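Local coordinates for protein acylneuraminate lyase (Mycoplasma synoviae, PDB 4N4P) that is an acylneuraminate lyase of the dihydrodipicolinate synthetase family, built as a parallel beta/alpha TIM barrel, at residues Lys6-Phe11 against Gly203-Ile208; Thr171-Phe176 against Phe190-Ala195. All coordinates share one frame; numbering follows the deposited sequence.

In the fold
From the N terminus, strand 9-12 comes first and finds its partner, strand 206-209, only after most of the barrel has been built; this pairing is contact 1, and the loop it closes holds the other six strands. Nested inside that loop is contact 2, which closes a much shorter one: helix 173-182 follows strand 163-168, the chain returns through strand 187-190, and the turn after that strand comes back to the start of the helix. The two meet chiefly at F190, whose backbone bonds to G206 and I208 and whose ring belongs to contact 2, with A191 CB also touching I208 O.

Contact 1: Lys6-Phe11 against Gly203-Ile208; sequences KFKGLF and GAKGFI
Closure of a TIM barrel brings G9, L10 and F11 of the first strand, 9-12, beside G206, F207 and I208 of the eighth, 206-209; over residues 9-11 and 206-208 the parallel axes approach to 4.8 Å, with a crossing angle of -20°. Three backbone bonds zip G9 to F11 onto K205 to F207. G9 N gives to K205 O at 2.8 Å, F207 N donates to G9 O, and F11 N to F207 O. Short CA-H...O contacts fill the gaps, one of them from I208 CA to F11 O at 3.2 Å.

Just before the two strands begin, K8 and K205 run side by side in the same direction, K8 CE lying 3.8 Å from K205 CD. The K8 NZ and K205 NZ atoms stay 4.7 Å apart, a like-charge approach that the salt bridge of K8 to D5 may ease.

Side chains alternate across the closed sheet, as in other parallel barrels. L10 and F207 share one face, the layer between strands and helices: L10 CD2 comes within 4.1 Å of F207 CB, while L10 packs on helix 212-227 and F207 on helix 196-201. F207 CG stands anti to its carbonyl carbon (chi1 -56°), beside the backbone N, and G9 O sits at the edge of its ring, 3.7 Å from F207 CD1. The other face carries F11 and I208, where F11 CB touches I208 CG1 at 3.8 Å and I208 CG2 rests near F11 O. The F11 side chain also packs on I80 of strand 78-82 and M189 of strand 187-190. Along the edge of strand 9-12 away from 206-208, L10 N donates to D43 OD2, just before strand 44-47.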
# COMPACT_ATOMS: atom_id res chain seq x y z
N LYS A 6 -27.47 26.25 6.26
CA LYS A 6 -27.68 25.46 7.46
C LYS A 6 -26.65 24.33 7.63
O LYS A 6 -26.62 23.68 8.67
CB LYS A 6 -29.09 24.88 7.52
CG LYS A 6 -29.28 23.73 6.55
CD LYS A 6 -30.69 23.64 5.99
CE LYS A 6 -31.56 22.70 6.70
NZ LYS A 6 -32.65 22.12 5.85
N PHE A 7 -25.82 24.12 6.61
CA PHE A 7 -24.79 23.08 6.70
C PHE A 7 -23.40 23.65 6.96
O PHE A 7 -22.40 22.93 6.88
CB PHE A 7 -24.77 22.24 5.44
CG PHE A 7 -26.04 21.47 5.22
CD1 PHE A 7 -26.31 20.33 6.01
CD2 PHE A 7 -26.95 21.85 4.23
CE1 PHE A 7 -27.45 19.59 5.82
CE2 PHE A 7 -28.12 21.11 4.04
CZ PHE A 7 -28.37 19.97 4.83
N LYS A 8 -23.35 24.94 7.26
CA LYS A 8 -22.09 25.60 7.63
C LYS A 8 -21.75 25.32 9.07
O LYS A 8 -22.65 25.29 9.93
CB LYS A 8 -22.19 27.09 7.40
CG LYS A 8 -22.25 27.41 5.90
CD LYS A 8 -22.49 28.87 5.58
CE LYS A 8 -22.38 29.07 4.07
NZ LYS A 8 -22.33 30.54 3.74
N GLY A 9 -20.47 25.13 9.35
CA GLY A 9 -19.98 25.09 10.71
C GLY A 9 -19.65 23.69 11.19
O GLY A 9 -19.25 22.81 10.41
N LEU A 10 -19.83 23.48 12.50
CA LEU A 10 -19.40 22.23 13.11
C LEU A 10 -20.54 21.26 13.39
O LEU A 10 -21.54 21.63 14.03
CB LEU A 10 -18.67 22.50 14.42
CG LEU A 10 -17.39 23.31 14.31
CD1 LEU A 10 -16.83 23.50 15.75
CD2 LEU A 10 -16.36 22.59 13.41
N PHE A 11 -20.34 20.03 12.93
CA PHE A 11 -21.27 18.92 13.14
C PHE A 11 -20.53 17.76 13.83
O PHE A 11 -19.96 16.92 13.14
CB PHE A 11 -21.77 18.41 11.79
CG PHE A 11 -22.74 19.33 11.10
CD1 PHE A 11 -22.36 20.59 10.69
CD2 PHE A 11 -24.05 18.92 10.89
CE1 PHE A 11 -23.26 21.46 10.06
CE2 PHE A 11 -24.97 19.76 10.24
CZ PHE A 11 -24.59 21.02 9.86
N GLY A 203 -12.12 25.63 0.50
CA GLY A 203 -13.54 25.97 0.31
C GLY A 203 -14.58 25.22 1.13
O GLY A 203 -15.76 25.45 0.99
N ALA A 204 -14.13 24.27 1.95
CA ALA A 204 -15.04 23.63 2.91
C ALA A 204 -15.62 24.65 3.87
O ALA A 204 -14.91 25.54 4.35
CB ALA A 204 -14.27 22.55 3.71
N LYS A 205 -16.90 24.51 4.18
CA LYS A 205 -17.53 25.43 5.13
C LYS A 205 -18.25 24.69 6.24
O LYS A 205 -18.66 25.30 7.25
CB LYS A 205 -18.51 26.35 4.38
CG LYS A 205 -17.84 27.33 3.44
CD LYS A 205 -18.90 28.24 2.80
CE LYS A 205 -18.27 29.31 1.89
NZ LYS A 205 -17.73 30.47 2.67
N GLY A 206 -18.40 23.38 6.04
CA GLY A 206 -19.09 22.51 6.99
C GLY A 206 -18.17 21.34 7.30
O GLY A 206 -17.50 20.80 6.40
N PHE A 207 -18.14 20.98 8.57
CA PHE A 207 -17.19 19.98 9.08
C PHE A 207 -17.90 18.95 9.93
O PHE A 207 -18.59 19.28 10.90
CB PHE A 207 -16.07 20.66 9.86
CG PHE A 207 -15.37 21.68 9.04
CD1 PHE A 207 -15.85 22.98 8.95
CD2 PHE A 207 -14.27 21.30 8.26
CE1 PHE A 207 -15.22 23.91 8.11
CE2 PHE A 207 -13.63 22.22 7.44
CZ PHE A 207 -14.10 23.52 7.35
N ILE A 208 -17.73 17.68 9.57
CA ILE A 208 -18.29 16.61 10.39
C ILE A 208 -17.12 15.88 11.05
O ILE A 208 -16.16 15.52 10.38
CB ILE A 208 -19.12 15.61 9.58
CG1 ILE A 208 -20.35 16.31 8.96
CG2 ILE A 208 -19.57 14.47 10.47
CD1 ILE A 208 -21.03 15.48 7.88

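Contact 2: Thr171-Phe176 against Phe190-Ala195; sequences TDLFAF and FAWDEA
F190 turns its edge to the face of F176 where helix 173-182 of the TIM barrel meets the turn after strand 187-190. The pair is T-shaped, planes at 68°, with F190 CD1 3.7 Å above the centre of the F176 ring. With CG anti to the backbone N (chi1 -180°), the F176 side chain heads toward F190.

A CH-pi contact joins T171 to W192: T171 CG2 stands 3.7 Å from the centroid of the six-membered ring, nearly on its normal. The opposite face of the indole bears A195 CB.

Apolar contact is concentrated on L173, which crosses both F190 and W192 at about a right angle. L173 CD2 meets the edge of F190, 3.6 Å from F190 CZ, and lies 3.9 Å from W192 CE3. This seam connects one beta/alpha unit of the barrel with the next, and it continues into a second subunit, where W192 and E194 pack on F174 of that chain and L173 on its L173.

Hydrogen bonds act within each segment. W192 NE1 donates to E194 OE1 at 2.9 Å, which would help to hold the indole's rotation, and D172 OD1 caps the helix by accepting from A175 N at 2.9 Å.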
# COMPACT_ATOMS: atom_id res chain seq x y z
N THR A 171 -7.89 11.30 3.63
CA THR A 171 -6.70 12.12 3.89
C THR A 171 -6.09 12.76 2.63
O THR A 171 -5.07 13.47 2.68
CB THR A 171 -5.64 11.32 4.67
OG1 THR A 171 -5.31 10.14 3.93
CG2 THR A 171 -6.22 10.93 6.00
N ASP A 172 -6.74 12.54 1.50
CA ASP A 172 -6.22 12.97 0.23
C ASP A 172 -6.78 14.38 -0.05
O ASP A 172 -7.92 14.52 -0.50
CB ASP A 172 -6.63 11.96 -0.84
CG ASP A 172 -6.15 12.33 -2.22
OD1 ASP A 172 -5.62 13.45 -2.40
OD2 ASP A 172 -6.28 11.49 -3.12
N LEU A 173 -5.98 15.41 0.23
CA LEU A 173 -6.46 16.77 0.01
C LEU A 173 -6.39 17.21 -1.45
O LEU A 173 -7.04 18.19 -1.82
CB LEU A 173 -5.76 17.77 0.91
CG LEU A 173 -6.00 17.45 2.41
CD1 LEU A 173 -5.45 18.54 3.25
CD2 LEU A 173 -7.46 17.26 2.75
N PHE A 174 -5.67 16.47 -2.29
CA PHE A 174 -5.65 16.75 -3.72
C PHE A 174 -6.99 16.32 -4.32
O PHE A 174 -7.64 17.09 -5.02
CB PHE A 174 -4.46 16.07 -4.42
CG PHE A 174 -4.32 16.40 -5.87
CD1 PHE A 174 -4.56 17.68 -6.34
CD2 PHE A 174 -3.93 15.43 -6.79
CE1 PHE A 174 -4.42 17.99 -7.68
CE2 PHE A 174 -3.78 15.74 -8.16
CZ PHE A 174 -4.04 17.02 -8.60
N ALA A 175 -7.44 15.10 -4.02
CA ALA A 175 -8.75 14.67 -4.51
C ALA A 175 -9.85 15.62 -4.04
O ALA A 175 -10.80 15.87 -4.78
CB ALA A 175 -9.07 13.23 -4.08
N PHE A 176 -9.71 16.15 -2.82
CA PHE A 176 -10.69 17.08 -2.30
C PHE A 176 -10.69 18.35 -3.15
O PHE A 176 -11.75 18.87 -3.54
CB PHE A 176 -10.42 17.46 -0.83
CG PHE A 176 -11.43 18.43 -0.28
CD1 PHE A 176 -12.77 18.07 -0.18
CD2 PHE A 176 -11.06 19.74 0.06
CE1 PHE A 176 -13.75 18.97 0.29
CE2 PHE A 176 -12.02 20.65 0.55
CZ PHE A 176 -13.37 20.27 0.66
N PHE A 190 -16.64 18.44 5.18
CA PHE A 190 -15.25 18.01 5.34
C PHE A 190 -15.09 17.21 6.66
O PHE A 190 -15.40 17.72 7.74
CB PHE A 190 -14.33 19.22 5.29
CG PHE A 190 -12.88 18.87 5.15
CD1 PHE A 190 -12.35 18.57 3.89
CD2 PHE A 190 -12.06 18.81 6.27
CE1 PHE A 190 -11.00 18.22 3.76
CE2 PHE A 190 -10.70 18.48 6.15
CZ PHE A 190 -10.17 18.18 4.90
N ALA A 191 -14.63 15.97 6.57
CA ALA A 191 -14.68 15.05 7.70
C ALA A 191 -13.30 14.56 8.13
O ALA A 191 -13.17 13.46 8.68
CB ALA A 191 -15.63 13.89 7.43
N TRP A 192 -12.27 15.36 7.93
CA TRP A 192 -10.95 15.01 8.45
C TRP A 192 -10.50 16.10 9.43
O TRP A 192 -9.98 17.13 9.04
CB TRP A 192 -9.94 14.75 7.33
CG TRP A 192 -8.55 14.34 7.85
CD1 TRP A 192 -8.26 13.73 9.03
CD2 TRP A 192 -7.30 14.54 7.18
NE1 TRP A 192 -6.88 13.52 9.14
CE2 TRP A 192 -6.28 14.00 8.01
CE3 TRP A 192 -6.94 15.10 5.95
CZ2 TRP A 192 -4.93 14.02 7.65
CZ3 TRP A 192 -5.59 15.13 5.60
CH2 TRP A 192 -4.61 14.60 6.45
N ASP A 193 -10.78 15.84 10.72
CA ASP A 193 -10.65 16.84 11.77
C ASP A 193 -9.25 17.45 11.82
O ASP A 193 -9.09 18.66 12.04
CB ASP A 193 -10.94 16.20 13.16
CG ASP A 193 -12.29 15.46 13.21
OD1 ASP A 193 -12.67 14.86 12.20
OD2 ASP A 193 -12.95 15.47 14.28
N GLU A 194 -8.24 16.61 11.61
CA GLU A 194 -6.86 17.09 11.68
C GLU A 194 -6.45 18.02 10.53
O GLU A 194 -5.33 18.55 10.50
CB GLU A 194 -5.91 15.90 11.74
CG GLU A 194 -6.13 15.05 12.97
CD GLU A 194 -5.57 13.63 12.82
OE1 GLU A 194 -5.50 13.11 11.67
OE2 GLU A 194 -5.19 13.04 13.86
N ALA A 195 -7.35 18.24 9.59
CA ALA A 195 -7.01 19.07 8.44
C ALA A 195 -8.03 20.16 8.23
O ALA A 195 -8.20 20.66 7.11
CB ALA A 195 -6.89 18.21 7.19